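Local coordinates for protein transcriptional regulator, GntR family (Thermotoga maritima, PDB 3SXM) that probably regulates transcription by binding specific DNA sequences, here represented by its metal-binding FCD domain, crystallised free of metal, at residues K40-D45 against D59-K64. The protein carries 3 engineered substitutions. Residues are numbered along the deposited sequence; the frame is centred on the assembly and turned at random.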
ATOM      1  N   LYS A  40       1.446 -23.341  -8.186  1.00 18.34           N
ATOM      2  CA  LYS A  40       2.729 -24.057  -8.084  1.00 22.93           C
ATOM      3  C   LYS A  40       2.744 -25.245  -9.046  1.00 29.02           C
ATOM      4  O   LYS A  40       3.748 -25.488  -9.679  1.00 26.62           O
ATOM      5  CB  LYS A  40       2.939 -24.576  -6.661  1.00 22.14           C
ATOM      6  CG  LYS A  40       4.215 -25.305  -6.315  1.00 33.38           C
ATOM      7  CD  LYS A  40       4.038 -25.963  -4.931  1.00 40.32           C
ATOM      8  CE  LYS A  40       5.352 -26.413  -4.297  1.00 69.95           C
ATOM      9  NZ  LYS A  40       5.866 -27.672  -4.824  1.00 43.28           N
ATOM     10  N   GLY A  41       1.637 -25.987  -9.131  1.00 21.48           N
ATOM     11  CA  GLY A  41       1.541 -27.148  -9.962  1.00 23.10           C
ATOM     12  C   GLY A  41       1.695 -26.812 -11.428  1.00 26.83           C
ATOM     13  O   GLY A  41       2.332 -27.559 -12.196  1.00 31.11           O
ATOM     14  N   GLU A  42       1.089 -25.701 -11.796  1.00 24.41           N
ATOM     15  CA  GLU A  42       1.181 -25.185 -13.185  1.00 32.65           C
ATOM     16  C   GLU A  42       2.644 -24.899 -13.549  1.00 29.86           C
ATOM     17  O   GLU A  42       3.128 -25.263 -14.621  1.00 36.21           O
ATOM     18  CB  GLU A  42       0.396 -23.885 -13.261  1.00 35.02           C
ATOM     19  CG  GLU A  42       0.112 -23.364 -14.628  1.00 48.11           C
ATOM     20  CD  GLU A  42      -1.105 -22.478 -14.586  1.00 57.53           C
ATOM     21  OE1 GLU A  42      -0.961 -21.314 -14.153  1.00 60.97           O
ATOM     22  OE2 GLU A  42      -2.208 -22.967 -14.920  1.00 66.44           O
ATOM     23  N   ILE A  43       3.336 -24.224 -12.638  1.00 24.82           N
ATOM     24  CA  ILE A  43       4.717 -23.836 -12.871  1.00 29.46           C
ATOM     25  C   ILE A  43       5.612 -25.025 -12.918  1.00 33.30           C
ATOM     26  O   ILE A  43       6.510 -25.089 -13.764  1.00 38.03           O
ATOM     27  CB  ILE A  43       5.159 -22.836 -11.765  1.00 23.88           C
ATOM     28  CG1 ILE A  43       4.479 -21.484 -11.969  1.00 29.65           C
ATOM     29  CG2 ILE A  43       6.683 -22.689 -11.770  1.00 34.61           C
ATOM     30  CD1 ILE A  43       4.714 -20.494 -10.837  1.00 30.71           C
ATOM     31  N   ASP A  44       5.337 -26.022 -12.109  1.00 31.19           N
ATOM     32  CA  ASP A  44       6.156 -27.214 -12.043  1.00 33.46           C
ATOM     33  C   ASP A  44       5.847 -28.197 -13.188  1.00 46.16           C
ATOM     34  O   ASP A  44       6.654 -29.043 -13.481  1.00 48.51           O
ATOM     35  CB  ASP A  44       5.984 -27.936 -10.720  1.00 36.84           C
ATOM     36  CG  ASP A  44       6.596 -27.209  -9.549  1.00 49.71           C
ATOM     37  OD1 ASP A  44       7.366 -26.291  -9.718  1.00 36.61           O
ATOM     38  OD2 ASP A  44       6.306 -27.615  -8.452  1.00 38.51           O
ATOM     39  N   ASP A  45       4.699 -28.085 -13.804  1.00 37.66           N
ATOM     40  CA  ASP A  45       4.354 -28.970 -14.871  1.00 41.42           C
ATOM     41  C   ASP A  45       5.216 -28.144 -15.783  1.00 80.55           C
ATOM     42  O   ASP A  45       4.776 -27.185 -16.355  1.00 95.46           O
ATOM     43  CB  ASP A  45       2.866 -28.893 -15.136  1.00 46.54           C
ATOM     44  CG  ASP A  45       2.334 -30.050 -15.958  1.00 60.48           C
ATOM     45  OD1 ASP A  45       2.706 -31.210 -15.767  1.00 48.39           O
ATOM     46  OD2 ASP A  45       1.486 -29.744 -16.792  1.00 65.98           O
ATOM     47  N   ASP A  59       1.285 -15.850 -13.575  1.00 18.04           N
ATOM     48  CA  ASP A  59       1.762 -14.590 -13.019  1.00 15.09           C
ATOM     49  C   ASP A  59       0.553 -13.798 -12.513  1.00 18.21           C
ATOM     50  O   ASP A  59       0.542 -13.370 -11.358  1.00 17.48           O
ATOM     51  CB  ASP A  59       2.492 -13.811 -14.114  1.00 16.81           C
ATOM     52  CG  ASP A  59       2.793 -12.392 -13.678  1.00 25.38           C
ATOM     53  OD1 ASP A  59       3.612 -12.231 -12.783  1.00 23.69           O
ATOM     54  OD2 ASP A  59       2.154 -11.438 -14.163  1.00 30.54           O
ATOM     55  N   GLU A  60      -0.471 -13.636 -13.339  1.00 19.02           N
ATOM     56  CA  GLU A  60      -1.637 -12.822 -12.946  1.00 14.70           C
ATOM     57  C   GLU A  60      -2.301 -13.472 -11.746  1.00 17.83           C
ATOM     58  O   GLU A  60      -2.610 -12.807 -10.738  1.00 15.92           O
ATOM     59  CB  GLU A  60      -2.606 -12.667 -14.093  1.00 16.38           C
ATOM     60  CG  GLU A  60      -3.911 -12.031 -13.693  1.00 18.39           C
ATOM     61  CD  GLU A  60      -4.859 -11.747 -14.825  1.00 27.61           C
ATOM     62  OE1 GLU A  60      -4.547 -12.064 -15.990  1.00 28.95           O
ATOM     63  OE2 GLU A  60      -5.933 -11.178 -14.552  1.00 24.78           O
ATOM     64  N   ARG A  61      -2.466 -14.786 -11.787  1.00 17.16           N
ATOM     65  CA  ARG A  61      -3.107 -15.476 -10.667  1.00 20.34           C
ATOM     66  C   ARG A  61      -2.337 -15.333  -9.382  1.00 17.98           C
ATOM     67  O   ARG A  61      -2.945 -15.133  -8.317  1.00 16.41           O
ATOM     68  CB  ARG A  61      -3.331 -16.976 -10.971  1.00 20.87           C
ATOM     69  CG  ARG A  61      -4.377 -17.237 -11.939  1.00 21.38           C
ATOM     70  CD  ARG A  61      -4.367 -18.737 -12.389  1.00 23.91           C
ATOM     71  NE  ARG A  61      -4.784 -19.622 -11.308  1.00 28.59           N
ATOM     72  CZ  ARG A  61      -4.747 -20.944 -11.405  1.00 37.48           C
ATOM     73  NH1 ARG A  61      -4.229 -21.520 -12.481  1.00 34.08           N
ATOM     74  NH2 ARG A  61      -5.179 -21.688 -10.407  1.00 30.98           N
ATOM     75  N   LEU A  62      -1.018 -15.432  -9.424  1.00 17.29           N
ATOM     76  CA  LEU A  62      -0.226 -15.437  -8.191  1.00 15.07           C
ATOM     77  C   LEU A  62      -0.326 -14.066  -7.534  1.00 17.75           C
ATOM     78  O   LEU A  62      -0.555 -13.983  -6.330  1.00 14.15           O
ATOM     79  CB  LEU A  62       1.236 -15.801  -8.510  1.00 14.37           C
ATOM     80  CG  LEU A  62       2.138 -15.854  -7.288  1.00 15.50           C
ATOM     81  CD1 LEU A  62       1.676 -16.872  -6.264  1.00 14.85           C
ATOM     82  CD2 LEU A  62       3.539 -16.128  -7.701  1.00 19.61           C
ATOM     83  N   HIS A  63      -0.105 -13.011  -8.306  1.00 14.33           N
ATOM     84  CA  HIS A  63      -0.066 -11.664  -7.720  1.00 11.29           C
ATOM     85  C   HIS A  63      -1.461 -11.236  -7.288  1.00 14.44           C
ATOM     86  O   HIS A  63      -1.594 -10.627  -6.197  1.00 12.88           O
ATOM     87  CB  HIS A  63       0.610 -10.688  -8.664  1.00 12.70           C
ATOM     88  CG  HIS A  63       2.055 -11.005  -8.857  1.00 14.71           C
ATOM     89  ND1 HIS A  63       3.063 -10.528  -8.043  1.00 15.01           N
ATOM     90  CD2 HIS A  63       2.661 -11.834  -9.751  1.00 16.70           C
ATOM     91  CE1 HIS A  63       4.219 -11.046  -8.417  1.00 15.57           C
ATOM     92  NE2 HIS A  63       3.985 -11.829  -9.458  1.00 14.20           N
ATOM     93  N   LYS A  64      -2.492 -11.567  -8.037  1.00 15.83           N
ATOM     94  CA  LYS A  64      -3.885 -11.310  -7.588  1.00 12.03           C
ATOM     95  C   LYS A  64      -4.229 -12.118  -6.351  1.00 15.64           C
ATOM     96  O   LYS A  64      -5.039 -11.610  -5.556  1.00 14.68           O
ATOM     97  CB  LYS A  64      -4.897 -11.547  -8.695  1.00 16.57           C
ATOM     98  CG  LYS A  64      -4.850 -10.434  -9.699  1.00 18.46           C
ATOM     99  CD  LYS A  64      -5.884 -10.581 -10.766  1.00 23.47           C
ATOM    100  CE  LYS A  64      -6.074  -9.264 -11.532  1.00 24.49           C
ATOM    101  NZ  LYS A  64      -7.039  -9.482 -12.643  1.00 25.94           N
TER
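E42 and R61 form a salt bridge between two helices, with E42 OE2 lying 3.5 Å from R61 NH1. The carboxylate oxygen approaches the edge of the guanidinium, near its plane, yet the two flat groups are turned 77° apart. E42 OE1 is only slightly farther from R61 NH1, at 3.7 Å; both oxygens lie beyond usual hydrogen-bonding distance, consistent with a mainly electrostatic pair. E42 reaches across with CG anti to its backbone N (chi1 -167°). The guanidinium is shared: R61 NH2 forms salt bridges with E35 and E38 and R61 NH1 another with D57, so E42 is one of several acids round it. That positive charge probably also eases the closeness of E42 OE1 to D57 OD2.

Within 59-64, K64 NZ donates a 2.8 Å hydrogen bond to E60 OE2 as part of a salt bridge, meeting the anti side of the carboxylate. Within 40-45, the K40 NZ to D44 OD2 pair is long, at 3.7 Å.

I43 CD1 and L62 CD2 stay 5.5 Å apart, so the two do not pack against each other and the join between the segments is polar. In the all-helical FCD domain, this surface bridge ties the C-terminal end of helix 34-44 to helix 51-68, while D59 and H63 of the zinc site, empty here, face helix 96-111 through H103.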